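Local coordinates for protein peptidase S15/CocE/NonD (PDB 4PF1) that probably cleaves residues from the N-termini of peptides as a serine aminopeptidase built on an alpha/beta-hydrolase fold, at residues L29-R34 with S80-M85; K55-T60 with A96-I101; D509-E514 with G522-M527. All coordinates share one frame; numbering follows the deposited sequence.

Interaction 1: L29-R34 with S80-M85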
ATOM      1  N   LEU A  29     -37.128   2.744 -11.492  1.00 26.20           N
ATOM      2  CA  LEU A  29     -36.476   1.460 -11.215  1.00 25.45           C
ATOM      3  C   LEU A  29     -35.716   1.493  -9.864  1.00 25.56           C
ATOM      4  O   LEU A  29     -35.040   0.521  -9.513  1.00 25.26           O
ATOM      5  CB  LEU A  29     -35.516   1.093 -12.362  1.00 26.17           C
ATOM      6  CG  LEU A  29     -35.569  -0.350 -12.859  1.00 31.86           C
ATOM      7  CD1 LEU A  29     -36.792  -0.583 -13.764  1.00 32.69           C
ATOM      8  CD2 LEU A  29     -34.302  -0.702 -13.610  1.00 34.69           C
ATOM      9  N   PHE A  30     -35.836   2.607  -9.109  1.00 18.78           N
ATOM     10  CA  PHE A  30     -35.182   2.753  -7.802  1.00 16.88           C
ATOM     11  C   PHE A  30     -36.012   2.033  -6.732  1.00 20.48           C
ATOM     12  O   PHE A  30     -37.232   1.926  -6.875  1.00 20.52           O
ATOM     13  CB  PHE A  30     -35.004   4.248  -7.431  1.00 17.57           C
ATOM     14  CG  PHE A  30     -33.930   5.046  -8.154  1.00 18.13           C
ATOM     15  CD1 PHE A  30     -33.594   4.761  -9.476  1.00 20.78           C
ATOM     16  CD2 PHE A  30     -33.336   6.148  -7.550  1.00 19.43           C
ATOM     17  CE1 PHE A  30     -32.635   5.521 -10.153  1.00 21.43           C
ATOM     18  CE2 PHE A  30     -32.376   6.908  -8.227  1.00 21.90           C
ATOM     19  CZ  PHE A  30     -32.030   6.589  -9.523  1.00 20.27           C
ATOM     20  N   ASP A  31     -35.368   1.540  -5.663  1.00 16.09           N
ATOM     21  CA  ASP A  31     -36.113   0.861  -4.597  1.00 15.72           C
ATOM     22  C   ASP A  31     -36.613   1.878  -3.539  1.00 18.68           C
ATOM     23  O   ASP A  31     -37.046   1.481  -2.454  1.00 18.41           O
ATOM     24  CB  ASP A  31     -35.264  -0.260  -3.955  1.00 17.23           C
ATOM     25  CG  ASP A  31     -34.067   0.185  -3.128  1.00 24.76           C
ATOM     26  OD1 ASP A  31     -33.792   1.402  -3.082  1.00 25.21           O
ATOM     27  OD2 ASP A  31     -33.413  -0.683  -2.525  1.00 31.04           O
ATOM     28  N   TYR A  32     -36.551   3.186  -3.869  1.00 14.50           N
ATOM     29  CA  TYR A  32     -36.965   4.274  -2.984  1.00 14.00           C
ATOM     30  C   TYR A  32     -37.451   5.480  -3.792  1.00 18.43           C
ATOM     31  O   TYR A  32     -37.047   5.650  -4.944  1.00 17.70           O
ATOM     32  CB  TYR A  32     -35.798   4.692  -2.052  1.00 14.10           C
ATOM     33  CG  TYR A  32     -34.659   5.400  -2.764  1.00 15.22           C
ATOM     34  CD1 TYR A  32     -33.674   4.680  -3.437  1.00 16.69           C
ATOM     35  CD2 TYR A  32     -34.556   6.790  -2.751  1.00 15.49           C
ATOM     36  CE1 TYR A  32     -32.634   5.325  -4.105  1.00 16.76           C
ATOM     37  CE2 TYR A  32     -33.517   7.446  -3.412  1.00 15.86           C
ATOM     38  CZ  TYR A  32     -32.552   6.708  -4.081  1.00 22.43           C
ATOM     39  OH  TYR A  32     -31.518   7.350  -4.722  1.00 21.30           O
ATOM     40  N   THR A  33     -38.270   6.345  -3.166  1.00 15.52           N
ATOM     41  CA  THR A  33     -38.746   7.584  -3.781  1.00 16.09           C
ATOM     42  C   THR A  33     -38.102   8.766  -3.047  1.00 21.90           C
ATOM     43  O   THR A  33     -38.003   8.755  -1.817  1.00 21.58           O
ATOM     44  CB  THR A  33     -40.281   7.635  -3.779  1.00 23.74           C
ATOM     45  OG1 THR A  33     -40.774   6.527  -4.532  1.00 25.54           O
ATOM     46  CG2 THR A  33     -40.832   8.929  -4.370  1.00 22.66           C
ATOM     47  N   ARG A  34     -37.639   9.767  -3.806  1.00 19.87           N
ATOM     48  CA  ARG A  34     -36.987  10.947  -3.255  1.00 19.77           C
ATOM     49  C   ARG A  34     -37.917  12.159  -3.358  1.00 24.86           C
ATOM     50  O   ARG A  34     -38.200  12.631  -4.462  1.00 25.73           O
ATOM     51  CB  ARG A  34     -35.654  11.200  -3.985  1.00 18.74           C
ATOM     52  CG  ARG A  34     -34.788  12.303  -3.377  1.00 22.16           C
ATOM     53  CD  ARG A  34     -33.521  12.520  -4.189  1.00 24.24           C
ATOM     54  NE  ARG A  34     -32.577  11.410  -4.038  1.00 24.94           N
ATOM     55  CZ  ARG A  34     -31.607  11.372  -3.130  1.00 32.37           C
ATOM     56  NH1 ARG A  34     -31.427  12.391  -2.297  1.00 17.19           N
ATOM     57  NH2 ARG A  34     -30.803  10.321  -3.054  1.00 13.91           N
ATOM     58  N   SER A  80     -26.674   6.325  -6.393  1.00 14.19           N
ATOM     59  CA  SER A  80     -27.227   4.999  -6.598  1.00 14.10           C
ATOM     60  C   SER A  80     -28.754   4.949  -6.713  1.00 17.86           C
ATOM     61  O   SER A  80     -29.459   5.870  -6.292  1.00 17.14           O
ATOM     62  CB  SER A  80     -26.778   4.085  -5.461  1.00 16.41           C
ATOM     63  OG  SER A  80     -27.402   2.812  -5.506  1.00 22.26           O
ATOM     64  N   SER A  81     -29.248   3.821  -7.270  1.00 14.01           N
ATOM     65  CA  SER A  81     -30.662   3.492  -7.417  1.00 13.89           C
ATOM     66  C   SER A  81     -31.148   2.719  -6.184  1.00 18.47           C
ATOM     67  O   SER A  81     -32.343   2.440  -6.055  1.00 18.32           O
ATOM     68  CB  SER A  81     -30.879   2.665  -8.682  1.00 16.40           C
ATOM     69  OG  SER A  81     -30.074   1.498  -8.685  1.00 21.43           O
ATOM     70  N   SER A  82     -30.212   2.391  -5.273  1.00 15.54           N
ATOM     71  CA  SER A  82     -30.479   1.638  -4.049  1.00 15.95           C
ATOM     72  C   SER A  82     -30.458   2.560  -2.827  1.00 19.05           C
ATOM     73  O   SER A  82     -29.529   3.360  -2.675  1.00 18.83           O
ATOM     74  CB  SER A  82     -29.454   0.517  -3.888  1.00 20.19           C
ATOM     75  OG  SER A  82     -29.657  -0.230  -2.700  1.00 32.63           O
ATOM     76  N   LEU A  83     -31.478   2.436  -1.949  1.00 14.73           N
ATOM     77  CA  LEU A  83     -31.606   3.242  -0.726  1.00 13.83           C
ATOM     78  C   LEU A  83     -30.436   2.993   0.236  1.00 17.77           C
ATOM     79  O   LEU A  83     -29.943   3.934   0.860  1.00 17.05           O
ATOM     80  CB  LEU A  83     -32.955   2.956  -0.022  1.00 13.77           C
ATOM     81  CG  LEU A  83     -33.224   3.712   1.301  1.00 17.83           C
ATOM     82  CD1 LEU A  83     -33.306   5.226   1.084  1.00 17.60           C
ATOM     83  CD2 LEU A  83     -34.474   3.194   1.980  1.00 19.55           C
ATOM     84  N   SER A  84     -29.971   1.735   0.313  1.00 14.72           N
ATOM     85  CA  SER A  84     -28.857   1.318   1.166  1.00 14.65           C
ATOM     86  C   SER A  84     -27.538   2.041   0.823  1.00 17.34           C
ATOM     87  O   SER A  84     -26.676   2.176   1.693  1.00 17.08           O
ATOM     88  CB  SER A  84     -28.648  -0.189   1.042  1.00 18.78           C
ATOM     89  OG  SER A  84     -28.399  -0.559  -0.305  1.00 25.82           O
ATOM     90  N   MET A  85     -27.384   2.488  -0.441  1.00 12.43           N
ATOM     91  CA  MET A  85     -26.154   3.108  -0.948  1.00 11.21           C
ATOM     92  C   MET A  85     -26.153   4.649  -0.911  1.00 14.90           C
ATOM     93  O   MET A  85     -25.076   5.243  -0.987  1.00 14.51           O
ATOM     94  CB  MET A  85     -25.886   2.644  -2.389  1.00 13.14           C
ATOM     95  CG  MET A  85     -25.639   1.153  -2.523  1.00 16.06           C
ATOM     96  SD  MET A  85     -24.038   0.631  -1.862  1.00 18.84           S
ATOM     97  CE  MET A  85     -22.917   1.325  -3.096  1.00 15.33           C
TER
HETATM   98  O   HOH W   1     -31.973  -0.700  -0.363  1.00 32.27           O
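Tyr32 reaches from the start of strand 32-40 across the turn at 80-83, and its side chain can be followed atom by atom. CG lies between the backbone N and the carbonyl carbon (chi1 70°), and CB and CG pack against CB and CD1 of Leu83, the two side chains crossing obliquely. Farther out, CD1 comes 3.5 Å from Leu83 N, and CE1 has Ser81 O at the ring edge, 3.5 Å away. At the tip, OH donates to Ser80 O at 3.0 Å and takes a weak bond from Arg34 NH2, whose guanidinium also binds Thr75 O.

Asp31 grips the same turn twice. Its backbone N bonds to Ser81 O at 3.2 Å, and OD1 uses its syn lone pair to accept Leu83 N at 2.8 Å, tying the carboxylate to the short helical turn around Leu83. OD2 takes a hydrogen bond from a water that in turn accepts from Ser84 N. One residue before Asp31, Phe30 lays one ring face on Ser81: CA sits 3.6 Å from the centroid, only 6° off the ring normal, a CH-pi contact, while Ser81 CB leans over CD1 at 3.5 Å. The turn itself is pinned by Ser82 N bonding to Ser80 OG, an ST turn; that hydroxyl also bonds Glu514 of the second subunit.

Trp225 of the third subunit meets the Phe30 ring edge-to-face. Strand 32-40 is an outermost strand of the ten-stranded sheet within this chain, and Leu83 settles the helix 83-86 onto Leu52 and Pro54, at the end of the neighbouring strand 46-54.

Interaction 2: K55-T60 with A96-I101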
ATOM      1  N   LYS A  55     -39.776   2.092  -1.416  1.00 20.37           N
ATOM      2  CA  LYS A  55     -40.914   1.730  -2.268  1.00 21.00           C
ATOM      3  C   LYS A  55     -41.709   0.545  -1.697  1.00 26.98           C
ATOM      4  O   LYS A  55     -41.123  -0.440  -1.246  1.00 26.53           O
ATOM      5  CB  LYS A  55     -40.457   1.431  -3.703  1.00 22.63           C
ATOM      6  CG  LYS A  55     -40.221   2.688  -4.533  1.00 29.14           C
ATOM      7  CD  LYS A  55     -40.438   2.431  -6.015  1.00 34.98           C
ATOM      8  CE  LYS A  55     -40.353   3.698  -6.831  1.00 43.46           C
ATOM      9  NZ  LYS A  55     -38.962   3.997  -7.257  1.00 47.12           N
ATOM     10  N   GLY A  56     -43.037   0.687  -1.695  1.00 25.56           N
ATOM     11  CA  GLY A  56     -43.971  -0.336  -1.231  1.00 26.28           C
ATOM     12  C   GLY A  56     -44.265  -0.339   0.260  1.00 30.79           C
ATOM     13  O   GLY A  56     -45.172  -1.048   0.708  1.00 31.33           O
ATOM     14  N   VAL A  57     -43.510   0.448   1.044  1.00 26.56           N
ATOM     15  CA  VAL A  57     -43.664   0.489   2.496  1.00 26.14           C
ATOM     16  C   VAL A  57     -44.896   1.323   2.918  1.00 30.02           C
ATOM     17  O   VAL A  57     -45.336   2.218   2.191  1.00 29.89           O
ATOM     18  CB  VAL A  57     -42.360   0.975   3.193  1.00 29.47           C
ATOM     19  CG1 VAL A  57     -42.262   2.499   3.217  1.00 29.08           C
ATOM     20  CG2 VAL A  57     -42.234   0.395   4.600  1.00 29.24           C
ATOM     21  N   GLN A  58     -45.453   0.990   4.089  1.00 26.43           N
ATOM     22  CA  GLN A  58     -46.590   1.670   4.706  1.00 26.17           C
ATOM     23  C   GLN A  58     -46.510   1.519   6.228  1.00 29.06           C
ATOM     24  O   GLN A  58     -45.907   0.559   6.718  1.00 28.32           O
ATOM     25  CB  GLN A  58     -47.941   1.153   4.155  1.00 28.01           C
ATOM     26  CG  GLN A  58     -48.156  -0.357   4.255  1.00 40.14           C
ATOM     27  CD  GLN A  58     -49.462  -0.762   3.613  1.00 56.28           C
ATOM     28  OE1 GLN A  58     -50.525  -0.749   4.241  1.00 51.03           O
ATOM     29  NE2 GLN A  58     -49.412  -1.117   2.338  1.00 47.60           N
ATOM     30  N   ASN A  59     -47.075   2.498   6.969  1.00 25.35           N
ATOM     31  CA  ASN A  59     -47.099   2.537   8.439  1.00 25.01           C
ATOM     32  C   ASN A  59     -45.681   2.330   9.047  1.00 26.10           C
ATOM     33  O   ASN A  59     -45.518   1.570  10.006  1.00 25.73           O
ATOM     34  CB  ASN A  59     -48.101   1.498   8.988  1.00 27.36           C
ATOM     35  CG  ASN A  59     -48.679   1.843  10.338  1.00 50.01           C
ATOM     36  OD1 ASN A  59     -49.160   2.959  10.575  1.00 46.48           O
ATOM     37  ND2 ASN A  59     -48.701   0.870  11.233  1.00 40.71           N
ATOM     38  N   THR A  60     -44.666   3.007   8.472  1.00 20.58           N
ATOM     39  CA  THR A  60     -43.268   2.909   8.926  1.00 19.32           C
ATOM     40  C   THR A  60     -42.840   4.230   9.625  1.00 22.04           C
ATOM     41  O   THR A  60     -43.309   5.301   9.237  1.00 21.92           O
ATOM     42  CB  THR A  60     -42.339   2.513   7.734  1.00 24.68           C
ATOM     43  OG1 THR A  60     -41.061   2.105   8.215  1.00 24.50           O
ATOM     44  CG2 THR A  60     -42.173   3.621   6.703  1.00 20.03           C
ATOM     45  N   ALA A  96     -32.348  -0.603   6.371  1.00 15.92           N
ATOM     46  CA  ALA A  96     -32.631  -2.043   6.302  1.00 16.15           C
ATOM     47  C   ALA A  96     -34.002  -2.365   6.918  1.00 20.41           C
ATOM     48  O   ALA A  96     -34.696  -3.260   6.429  1.00 19.77           O
ATOM     49  CB  ALA A  96     -31.538  -2.830   7.013  1.00 16.68           C
ATOM     50  N   ALA A  97     -34.408  -1.595   7.959  1.00 17.43           N
ATOM     51  CA  ALA A  97     -35.707  -1.730   8.632  1.00 17.80           C
ATOM     52  C   ALA A  97     -36.826  -1.044   7.822  1.00 22.22           C
ATOM     53  O   ALA A  97     -38.000  -1.135   8.189  1.00 22.08           O
ATOM     54  CB  ALA A  97     -35.632  -1.134  10.031  1.00 18.51           C
ATOM     55  N   ARG A  98     -36.445  -0.362   6.715  1.00 18.87           N
ATOM     56  CA  ARG A  98     -37.331   0.341   5.777  1.00 18.64           C
ATOM     57  C   ARG A  98     -38.060   1.534   6.440  1.00 21.05           C
ATOM     58  O   ARG A  98     -39.241   1.779   6.176  1.00 20.58           O
ATOM     59  CB  ARG A  98     -38.314  -0.626   5.085  1.00 19.78           C
ATOM     60  CG  ARG A  98     -37.601  -1.733   4.305  1.00 29.76           C
ATOM     61  CD  ARG A  98     -38.562  -2.740   3.712  1.00 38.84           C
ATOM     62  NE  ARG A  98     -39.249  -2.210   2.535  1.00 48.84           N
ATOM     63  CZ  ARG A  98     -40.569  -2.217   2.374  1.00 61.43           C
ATOM     64  NH1 ARG A  98     -41.112  -1.714   1.273  1.00 44.32           N
ATOM     65  NH2 ARG A  98     -41.356  -2.737   3.308  1.00 51.30           N
ATOM     66  N   TYR A  99     -37.316   2.309   7.255  1.00 16.68           N
ATOM     67  CA  TYR A  99     -37.794   3.560   7.858  1.00 15.95           C
ATOM     68  C   TYR A  99     -37.831   4.629   6.783  1.00 19.21           C
ATOM     69  O   TYR A  99     -37.127   4.505   5.774  1.00 18.94           O
ATOM     70  CB  TYR A  99     -36.810   4.034   8.961  1.00 16.81           C
ATOM     71  CG  TYR A  99     -36.967   3.440  10.347  1.00 17.86           C
ATOM     72  CD1 TYR A  99     -37.393   2.125  10.522  1.00 19.87           C
ATOM     73  CD2 TYR A  99     -36.573   4.150  11.476  1.00 18.01           C
ATOM     74  CE1 TYR A  99     -37.494   1.560  11.792  1.00 19.98           C
ATOM     75  CE2 TYR A  99     -36.654   3.591  12.748  1.00 18.95           C
ATOM     76  CZ  TYR A  99     -37.117   2.296  12.902  1.00 25.71           C
ATOM     77  OH  TYR A  99     -37.231   1.753  14.158  1.00 28.26           O
ATOM     78  N   ILE A 100     -38.564   5.719   7.021  1.00 14.76           N
ATOM     79  CA  ILE A 100     -38.495   6.873   6.137  1.00 13.87           C
ATOM     80  C   ILE A 100     -37.307   7.700   6.644  1.00 17.58           C
ATOM     81  O   ILE A 100     -37.237   7.994   7.840  1.00 16.46           O
ATOM     82  CB  ILE A 100     -39.838   7.664   6.091  1.00 16.76           C
ATOM     83  CG1 ILE A 100     -40.895   6.898   5.263  1.00 17.01           C
ATOM     84  CG2 ILE A 100     -39.628   9.081   5.535  1.00 16.83           C
ATOM     85  CD1 ILE A 100     -42.351   7.144   5.686  1.00 21.28           C
ATOM     86  N   ILE A 101     -36.326   7.972   5.773  1.00 14.81           N
ATOM     87  CA  ILE A 101     -35.131   8.718   6.168  1.00 14.38           C
ATOM     88  C   ILE A 101     -35.243  10.152   5.650  1.00 18.21           C
ATOM     89  O   ILE A 101     -35.416  10.371   4.447  1.00 18.07           O
ATOM     90  CB  ILE A 101     -33.829   8.008   5.705  1.00 16.99           C
ATOM     91  CG1 ILE A 101     -33.770   6.562   6.268  1.00 17.08           C
ATOM     92  CG2 ILE A 101     -32.585   8.817   6.124  1.00 17.02           C
ATOM     93  CD1 ILE A 101     -33.102   5.574   5.396  1.00 22.98           C
TER
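The Arg98 guanidinium carries Val57 on one face: CB lies 3.3 Å above the plane, offset toward the rim, and CG2 comes 3.5 Å from NH2. At the edge, in plane, is Lys55 O, which NH1 reaches at 2.8 Å in a weak bond, bent to 128° at the hydrogen. The arginine chain bends at its CG-CD bond, and the two side chains slide past each other in opposite directions.

Arg98 is the first residue beyond helix 92-96 to leave helical angles; with its positive phi and two bonds back into the last turn it forms a Schellman motif. After Tyr99 the chain enters strand 100-105 of the mixed sheet of the alpha/beta-hydrolase fold.

Arg98 O is used too. Thr60 OG1, anti to its own backbone N (chi1 -166°), donates to it at 2.8 Å from above the carbonyl plane, 43° out of it. The other branch, Thr60 CG2, packs on Ile100 CD1 at 3.7 Å. Strand 60-67, which Thr60 begins, pairs in parallel with strand 100-105 through backbone bonds between Ile100 and both Pro61 and Val63. Tyr99 turns its CB the other way, and its OH bonds Asp361 in helix 347-365.

Interaction 3: D509-E514 with G522-M527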
ATOM      1  N   ASP A 509      -0.429   4.585  27.505  1.00 11.17           N
ATOM      2  CA  ASP A 509      -0.198   3.173  27.726  1.00 10.83           C
ATOM      3  C   ASP A 509       1.040   2.801  26.920  1.00 14.72           C
ATOM      4  O   ASP A 509       0.995   2.821  25.689  1.00 14.21           O
ATOM      5  CB  ASP A 509      -1.424   2.324  27.317  1.00 11.92           C
ATOM      6  CG  ASP A 509      -1.244   0.816  27.511  1.00 14.85           C
ATOM      7  OD1 ASP A 509      -0.124   0.315  27.283  1.00 14.04           O
ATOM      8  OD2 ASP A 509      -2.234   0.140  27.837  1.00 18.71           O
ATOM      9  N   VAL A 510       2.157   2.527  27.604  1.00 11.72           N
ATOM     10  CA  VAL A 510       3.401   2.123  26.946  1.00 11.56           C
ATOM     11  C   VAL A 510       3.342   0.619  26.701  1.00 16.27           C
ATOM     12  O   VAL A 510       3.317  -0.160  27.654  1.00 16.40           O
ATOM     13  CB  VAL A 510       4.678   2.519  27.742  1.00 14.93           C
ATOM     14  CG1 VAL A 510       5.941   2.238  26.932  1.00 14.59           C
ATOM     15  CG2 VAL A 510       4.632   3.976  28.170  1.00 14.40           C
ATOM     16  N   TRP A 511       3.308   0.215  25.429  1.00 13.03           N
ATOM     17  CA  TRP A 511       3.258  -1.190  25.041  1.00 13.48           C
ATOM     18  C   TRP A 511       4.588  -1.880  25.420  1.00 17.88           C
ATOM     19  O   TRP A 511       5.600  -1.186  25.569  1.00 18.22           O
ATOM     20  CB  TRP A 511       2.953  -1.310  23.537  1.00 12.18           C
ATOM     21  CG  TRP A 511       1.508  -1.039  23.194  1.00 13.29           C
ATOM     22  CD1 TRP A 511       0.780   0.071  23.518  1.00 15.90           C
ATOM     23  CD2 TRP A 511       0.626  -1.899  22.460  1.00 13.38           C
ATOM     24  NE1 TRP A 511      -0.499  -0.044  23.032  1.00 15.07           N
ATOM     25  CE2 TRP A 511      -0.624  -1.244  22.379  1.00 16.94           C
ATOM     26  CE3 TRP A 511       0.770  -3.161  21.854  1.00 15.16           C
ATOM     27  CZ2 TRP A 511      -1.725  -1.806  21.715  1.00 16.48           C
ATOM     28  CZ3 TRP A 511      -0.321  -3.717  21.196  1.00 16.75           C
ATOM     29  CH2 TRP A 511      -1.548  -3.041  21.128  1.00 17.14           C
ATOM     30  N   PRO A 512       4.612  -3.223  25.649  1.00 13.38           N
ATOM     31  CA  PRO A 512       5.878  -3.875  26.044  1.00 13.11           C
ATOM     32  C   PRO A 512       6.996  -3.699  25.014  1.00 16.31           C
ATOM     33  O   PRO A 512       6.724  -3.356  23.857  1.00 14.79           O
ATOM     34  CB  PRO A 512       5.490  -5.353  26.188  1.00 15.13           C
ATOM     35  CG  PRO A 512       4.013  -5.349  26.381  1.00 19.71           C
ATOM     36  CD  PRO A 512       3.509  -4.202  25.565  1.00 14.92           C
ATOM     37  N   ASP A 513       8.264  -3.923  25.451  1.00 14.03           N
ATOM     38  CA  ASP A 513       9.477  -3.813  24.623  1.00 14.29           C
ATOM     39  C   ASP A 513       9.329  -4.609  23.325  1.00 18.17           C
ATOM     40  O   ASP A 513       9.688  -4.116  22.253  1.00 16.85           O
ATOM     41  CB  ASP A 513      10.713  -4.293  25.408  1.00 16.47           C
ATOM     42  CG  ASP A 513      11.065  -3.451  26.626  1.00 25.62           C
ATOM     43  OD1 ASP A 513      10.475  -2.351  26.785  1.00 24.67           O
ATOM     44  OD2 ASP A 513      11.945  -3.876  27.402  1.00 31.79           O
ATOM     45  N   GLU A 514       8.771  -5.829  23.432  1.00 15.63           N
ATOM     46  CA  GLU A 514       8.469  -6.707  22.305  1.00 15.92           C
ATOM     47  C   GLU A 514       7.013  -7.163  22.401  1.00 20.23           C
ATOM     48  O   GLU A 514       6.537  -7.478  23.497  1.00 19.48           O
ATOM     49  CB  GLU A 514       9.431  -7.903  22.255  1.00 17.95           C
ATOM     50  CG  GLU A 514      10.819  -7.526  21.763  1.00 26.44           C
ATOM     51  CD  GLU A 514      11.736  -8.693  21.452  1.00 41.03           C
ATOM     52  OE1 GLU A 514      12.031  -9.480  22.379  1.00 19.87           O
ATOM     53  OE2 GLU A 514      12.205  -8.787  20.295  1.00 39.26           O
ATOM     54  N   GLY A 522       6.214  -2.604  19.367  1.00 14.66           N
ATOM     55  CA  GLY A 522       7.109  -2.661  20.518  1.00 14.46           C
ATOM     56  C   GLY A 522       7.588  -1.284  20.936  1.00 17.83           C
ATOM     57  O   GLY A 522       8.118  -0.534  20.109  1.00 17.01           O
ATOM     58  N   GLY A 523       7.349  -0.938  22.204  1.00 13.99           N
ATOM     59  CA  GLY A 523       7.733   0.351  22.777  1.00 13.26           C
ATOM     60  C   GLY A 523       6.740   1.474  22.552  1.00 16.38           C
ATOM     61  O   GLY A 523       6.902   2.563  23.109  1.00 15.77           O
ATOM     62  N   TYR A 524       5.700   1.210  21.738  1.00 13.27           N
ATOM     63  CA  TYR A 524       4.640   2.139  21.344  1.00 12.88           C
ATOM     64  C   TYR A 524       4.042   2.874  22.560  1.00 16.16           C
ATOM     65  O   TYR A 524       3.549   2.247  23.502  1.00 15.72           O
ATOM     66  CB  TYR A 524       3.572   1.358  20.541  1.00 14.20           C
ATOM     67  CG  TYR A 524       2.251   2.035  20.231  1.00 15.85           C
ATOM     68  CD1 TYR A 524       2.207   3.357  19.786  1.00 17.45           C
ATOM     69  CD2 TYR A 524       1.065   1.305  20.203  1.00 16.75           C
ATOM     70  CE1 TYR A 524       1.000   3.962  19.429  1.00 18.00           C
ATOM     71  CE2 TYR A 524      -0.142   1.892  19.826  1.00 17.28           C
ATOM     72  CZ  TYR A 524      -0.173   3.222  19.447  1.00 24.19           C
ATOM     73  OH  TYR A 524      -1.373   3.793  19.094  1.00 21.48           O
ATOM     74  N   GLN A 525       4.176   4.208  22.552  1.00 11.96           N
ATOM     75  CA  GLN A 525       3.665   5.093  23.595  1.00 11.43           C
ATOM     76  C   GLN A 525       2.284   5.599  23.174  1.00 14.72           C
ATOM     77  O   GLN A 525       2.126   6.749  22.750  1.00 13.81           O
ATOM     78  CB  GLN A 525       4.642   6.252  23.860  1.00 12.39           C
ATOM     79  CG  GLN A 525       5.885   5.829  24.642  1.00 18.68           C
ATOM     80  CD  GLN A 525       6.801   6.987  24.968  1.00 24.18           C
ATOM     81  OE1 GLN A 525       6.411   8.153  24.939  1.00 16.52           O
ATOM     82  NE2 GLN A 525       8.035   6.680  25.344  1.00 13.67           N
ATOM     83  N   GLN A 526       1.296   4.699  23.242  1.00 10.72           N
ATOM     84  CA  GLN A 526      -0.078   4.954  22.826  1.00  9.93           C
ATOM     85  C   GLN A 526      -0.764   5.965  23.732  1.00 13.74           C
ATOM     86  O   GLN A 526      -1.027   5.661  24.899  1.00 13.16           O
ATOM     87  CB  GLN A 526      -0.872   3.638  22.822  1.00 11.07           C
ATOM     88  CG  GLN A 526      -2.312   3.779  22.317  1.00 16.65           C
ATOM     89  CD  GLN A 526      -3.276   2.956  23.130  1.00 26.82           C
ATOM     90  OE1 GLN A 526      -3.070   1.755  23.373  1.00 20.60           O
ATOM     91  NE2 GLN A 526      -4.357   3.585  23.564  1.00 13.56           N
ATOM     92  N   MET A 527      -1.115   7.145  23.180  1.00 10.82           N
ATOM     93  CA  MET A 527      -1.866   8.142  23.934  1.00 10.53           C
ATOM     94  C   MET A 527      -3.254   7.572  24.237  1.00 14.28           C
ATOM     95  O   MET A 527      -3.835   6.891  23.383  1.00 13.70           O
ATOM     96  CB  MET A 527      -1.953   9.470  23.177  1.00 12.30           C
ATOM     97  CG  MET A 527      -2.302  10.642  24.084  1.00 15.72           C
ATOM     98  SD  MET A 527      -1.796  12.236  23.411  1.00 19.26           S
ATOM     99  CE  MET A 527      -3.053  12.456  22.127  1.00 15.28           C
TER
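Segments 509-514 and 522-527 run antiparallel, with Val510 and Gln525 as a non-hydrogen-bonded pair whose CA atoms are 4.5 Å apart, Asp509 and Gln526 as a hydrogen-bonded pair (Asp509 N to Gln526 O 2.9 Å, the return bond weak), and Trp511 N meeting Tyr524 O at 2.8 Å, almost straight at 172°.

Trp511 carries the side-chain contact. CG stands anti to the carbonyl carbon (chi1 -76°), and the indole lies alongside Tyr524, pointing the same way. Tyr524 CD2 sits 3.5 Å above one face of the indole, offset toward the rim, and the five-membered ring and the phenol are oblique, with planes at 43°. In the plane of the indole, NE1 donates to a lone pair of Gln526 OE1 at 3.2 Å, a bond that, with the packing of Tyr524 on one face, limits rotation of the ring. Gln526 CB in turn lies 3.4 Å above a face of the Tyr524 ring. The phenol OH is held by Val458 O, and Leu341 touches all three side chains. Val510 and Gln525 lie side by side and both meet Met573 of strand 571-577. Beyond Trp511, Gly523 N closes on Pro512 O, while Gly522 brings its CA against the carbonyl oxygens of Pro512 and Asp513.

Asp509 binds His564 and His570, and Asp513 makes a salt bridge with Arg237 of the fourth subunit. Strands 502-510 and 525-534 form a beta hairpin with a long connection, at the outer side of a four-stranded antiparallel sheet in the region matching the C-terminal non-catalytic family of the X-Pro dipeptidyl-peptidases.

How the interactions relate
Interactions 1 and 2 are neighbours, their centres about 12 Å apart, on the ten-stranded mixed sheet of the hydrolase fold. Their segments alternate along the chain, 29-34, 55-60, 80-85, 96-101, and they touch through Lys55, whose NZ bonds Phe30 O and whose N bonds Asp31 O, linking the loop after strand 46-54 to the residues that lead into the edge strand 32-40. Interaction 3 comes much later, its centre about 47 and 48 Å from those of interactions 1 and 2, in the C-terminal beta region with its own four-stranded sheet. Within one chain it is remote, but in the tetramer Glu514 of a second subunit bonds Ser80, so interaction 1 and segment 509-514 meet across a subunit interface.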